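Local coordinates for myosin regulatory light chain (Physarum polycephalum, PDB 2BL0), which binds calcium through an EF-hand and serves as a light chain of myosin, a motor protein, at residues B[93-98]-B[119-124]. Sequence-based numbering, arbitrary orientation. Where two conformers were deposited one is given.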
ATOM      1  N   ILE B  93     -28.108 -17.572  17.271  1.00  9.82           N
ATOM      2  CA  ILE B  93     -29.182 -16.620  17.103  1.00 10.62           C
ATOM      3  C   ILE B  93     -29.668 -16.775  15.651  1.00 10.48           C
ATOM      4  O   ILE B  93     -28.907 -17.184  14.773  1.00 10.87           O
ATOM      5  CB  ILE B  93     -28.654 -15.198  17.406  1.00 11.07           C
ATOM      6  CG1 ILE B  93     -29.817 -14.219  17.614  1.00 15.21           C
ATOM      7  CG2 ILE B  93     -27.624 -14.752  16.364  1.00 10.28           C
ATOM      8  CD1 ILE B  93     -29.711 -12.947  16.907  1.00 18.87           C
ATOM      9  N   GLN B  94     -30.936 -16.508  15.405  1.00 10.17           N
ATOM     10  CA  GLN B  94     -31.434 -16.537  14.031  1.00  9.66           C
ATOM     11  C   GLN B  94     -30.862 -15.351  13.258  1.00 10.01           C
ATOM     12  O   GLN B  94     -30.891 -14.216  13.737  1.00  9.41           O
ATOM     13  CB  GLN B  94     -32.958 -16.540  14.038  1.00 10.00           C
ATOM     14  CG  GLN B  94     -33.548 -17.809  14.664  1.00  9.23           C
ATOM     15  CD  GLN B  94     -33.129 -19.077  13.938  1.00  9.96           C
ATOM     16  OE1 GLN B  94     -32.312 -19.855  14.455  1.00 10.22           O
ATOM     17  NE2 GLN B  94     -33.706 -19.306  12.737  1.00 11.13           N
ATOM     18  N   GLU B  95     -30.320 -15.599  12.067  1.00 10.34           N
ATOM     19  CA  GLU B  95     -29.811 -14.477  11.271  1.00 10.50           C
ATOM     20  C   GLU B  95     -30.875 -13.399  11.066  1.00  9.66           C
ATOM     21  O   GLU B  95     -30.555 -12.222  11.062  1.00  8.46           O
ATOM     22  CB  GLU B  95     -29.251 -14.887   9.927  1.00 11.48           C
ATOM     23  CG  GLU B  95     -28.548 -13.714   9.253  1.00 13.55           C
ATOM     24  CD  GLU B  95     -27.886 -14.096   7.957  1.00 16.05           C
ATOM     25  OE1 GLU B  95     -28.374 -13.688   6.887  1.00 17.62           O
ATOM     26  OE2 GLU B  95     -26.859 -14.791   8.024  1.00 18.71           O
ATOM     27  N   ALA B  96     -32.136 -13.787  10.922  1.00 10.06           N
ATOM     28  CA  ALA B  96     -33.194 -12.794  10.734  1.00 10.67           C
ATOM     29  C   ALA B  96     -33.288 -11.841  11.907  1.00 11.37           C
ATOM     30  O   ALA B  96     -33.535 -10.661  11.712  1.00 11.72           O
ATOM     31  CB  ALA B  96     -34.536 -13.458  10.537  1.00 11.03           C
ATOM     32  N   GLU B  97     -33.150 -12.359  13.125  1.00 12.47           N
ATOM     33  CA  GLU B  97     -33.216 -11.483  14.291  1.00 13.53           C
ATOM     34  C   GLU B  97     -32.013 -10.548  14.334  1.00 13.58           C
ATOM     35  O   GLU B  97     -32.193  -9.344  14.534  1.00 14.30           O
ATOM     36  CB  GLU B  97     -33.364 -12.259  15.601  1.00 14.39           C
ATOM     37  CG  GLU B  97     -33.707 -11.366  16.799  1.00 16.82           C
ATOM     38  CD  GLU B  97     -34.840 -10.376  16.543  1.00 21.98           C
ATOM     39  OE1 GLU B  97     -35.743 -10.632  15.692  1.00 25.68           O
ATOM     40  OE2 GLU B  97     -34.845  -9.319  17.212  1.00 27.07           O
ATOM     41  N   LEU B  98     -30.820 -11.098  14.110  1.00 12.92           N
ATOM     42  CA  LEU B  98     -29.574 -10.326  14.010  1.00 13.44           C
ATOM     43  C   LEU B  98     -29.706  -9.171  13.021  1.00 13.28           C
ATOM     44  O   LEU B  98     -29.377  -8.027  13.351  1.00 12.02           O
ATOM     45  CB  LEU B  98     -28.411 -11.230  13.584  1.00 13.21           C
ATOM     46  CG  LEU B  98     -27.022 -10.577  13.473  1.00 16.39           C
ATOM     47  CD1 LEU B  98     -26.663  -9.908  14.777  1.00 17.93           C
ATOM     48  CD2 LEU B  98     -25.960 -11.554  13.017  1.00 17.12           C
ATOM     49  N   LYS B 119     -22.476 -11.615   4.259  1.00 15.86           N
ATOM     50  CA  LYS B 119     -21.897 -12.398   3.168  1.00 17.25           C
ATOM     51  C   LYS B 119     -20.884 -13.437   3.683  1.00 17.88           C
ATOM     52  O   LYS B 119     -20.668 -14.460   3.040  1.00 19.25           O
ATOM     53  CB  LYS B 119     -21.238 -11.457   2.153  1.00 17.55           C
ATOM     54  CG  LYS B 119     -20.952 -12.065   0.781  1.00 18.98           C
ATOM     55  CD  LYS B 119     -20.926 -11.005  -0.350  1.00 20.73           C
ATOM     56  CE  LYS B 119     -20.104  -9.765   0.002  1.00 22.44           C
ATOM     57  NZ  LYS B 119     -20.239  -8.634  -0.982  1.00 24.35           N
ATOM     58  N   GLU B 120     -20.282 -13.182   4.846  1.00 18.47           N
ATOM     59  CA  GLU B 120     -19.176 -13.998   5.362  1.00 18.88           C
ATOM     60  C   GLU B 120     -19.665 -14.923   6.490  1.00 18.66           C
ATOM     61  O   GLU B 120     -18.858 -15.587   7.164  1.00 18.64           O
ATOM     62  CB  GLU B 120     -18.020 -13.095   5.853  0.62 19.16           C
ATOM     63  CG  GLU B 120     -17.042 -12.636   4.765  0.62 19.64           C
ATOM     64  CD  GLU B 120     -15.628 -12.334   5.281  0.62 20.45           C
ATOM     65  OE1 GLU B 120     -14.857 -11.671   4.553  0.62 19.82           O
ATOM     66  OE2 GLU B 120     -15.280 -12.741   6.416  0.62 20.80           O
ATOM     67  N   VAL B 121     -20.997 -15.020   6.631  1.00 17.41           N
ATOM     68  CA  VAL B 121     -21.630 -15.671   7.764  1.00 16.43           C
ATOM     69  C   VAL B 121     -22.411 -16.922   7.362  1.00 15.93           C
ATOM     70  O   VAL B 121     -23.356 -16.866   6.569  1.00 15.65           O
ATOM     71  CB  VAL B 121     -22.560 -14.682   8.482  1.00 16.37           C
ATOM     72  CG1 VAL B 121     -23.411 -15.384   9.522  1.00 15.61           C
ATOM     73  CG2 VAL B 121     -21.737 -13.585   9.099  1.00 16.66           C
ATOM     74  N   SER B 122     -22.010 -18.048   7.946  1.00 14.58           N
ATOM     75  CA  SER B 122     -22.613 -19.338   7.673  1.00 15.13           C
ATOM     76  C   SER B 122     -23.974 -19.462   8.348  1.00 14.11           C
ATOM     77  O   SER B 122     -24.063 -19.289   9.568  1.00 14.51           O
ATOM     78  CB  SER B 122     -21.698 -20.443   8.205  1.00 14.62           C
ATOM     79  OG  SER B 122     -22.132 -21.694   7.720  1.00 19.15           O
ATOM     80  N   VAL B 123     -25.016 -19.752   7.570  1.00 13.26           N
ATOM     81  CA  VAL B 123     -26.374 -19.916   8.101  1.00 13.31           C
ATOM     82  C   VAL B 123     -26.807 -21.378   7.962  1.00 13.51           C
ATOM     83  O   VAL B 123     -26.676 -21.962   6.892  1.00 13.11           O
ATOM     84  CB  VAL B 123     -27.400 -19.037   7.334  1.00 13.44           C
ATOM     85  CG1 VAL B 123     -28.790 -19.162   7.934  1.00 13.47           C
ATOM     86  CG2 VAL B 123     -26.971 -17.598   7.314  1.00 14.35           C
ATOM     87  N   SER B 124     -27.364 -21.944   9.027  1.00 13.93           N
ATOM     88  CA  SER B 124     -27.794 -23.345   9.029  1.00 14.49           C
ATOM     89  C   SER B 124     -29.092 -23.496   8.250  1.00 14.76           C
ATOM     90  O   SER B 124     -29.676 -22.510   7.790  1.00 13.78           O
ATOM     91  CB  SER B 124     -28.020 -23.833  10.452  1.00 14.69           C
ATOM     92  OG  SER B 124     -29.232 -23.326  10.988  1.00 14.03           O
TER
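E95 meets V121 and V123 in a small surface contact, made by side-chain packing between the first turn of helix 95-104 and the loop that follows helix 111-118. The two backbones stay apart, with 7.2 Å between E95 CA and V123 CA. E95 bridges the gap. Its CG is anti to the backbone N (chi1 -171°) and the chain runs on extended, which carries the carboxylate to the valines. E95 OE2 lies 3.8 Å from V121 CG1. The same carboxylate end is modelled too close to V123 CG2, so its exact fit there is doubtful. The side chains of E95 and V123 cross at about a right angle. The polar partner of E95 lies elsewhere: its OE1 forms a salt bridge with R99, one turn further along the helix. E95 also touches I129 and M118, and V121 packs on I129 and F134. With an alanine here, R99 would probably lose this charge mate and V121 CG1 the chain that reaches it. Strand 92-94 pairs with strand 128-130 beside the contact, as in paired EF-hands. The contact therefore joins the start of one hand's exiting helix to the loop of the next hand, in an EF-hand domain pair.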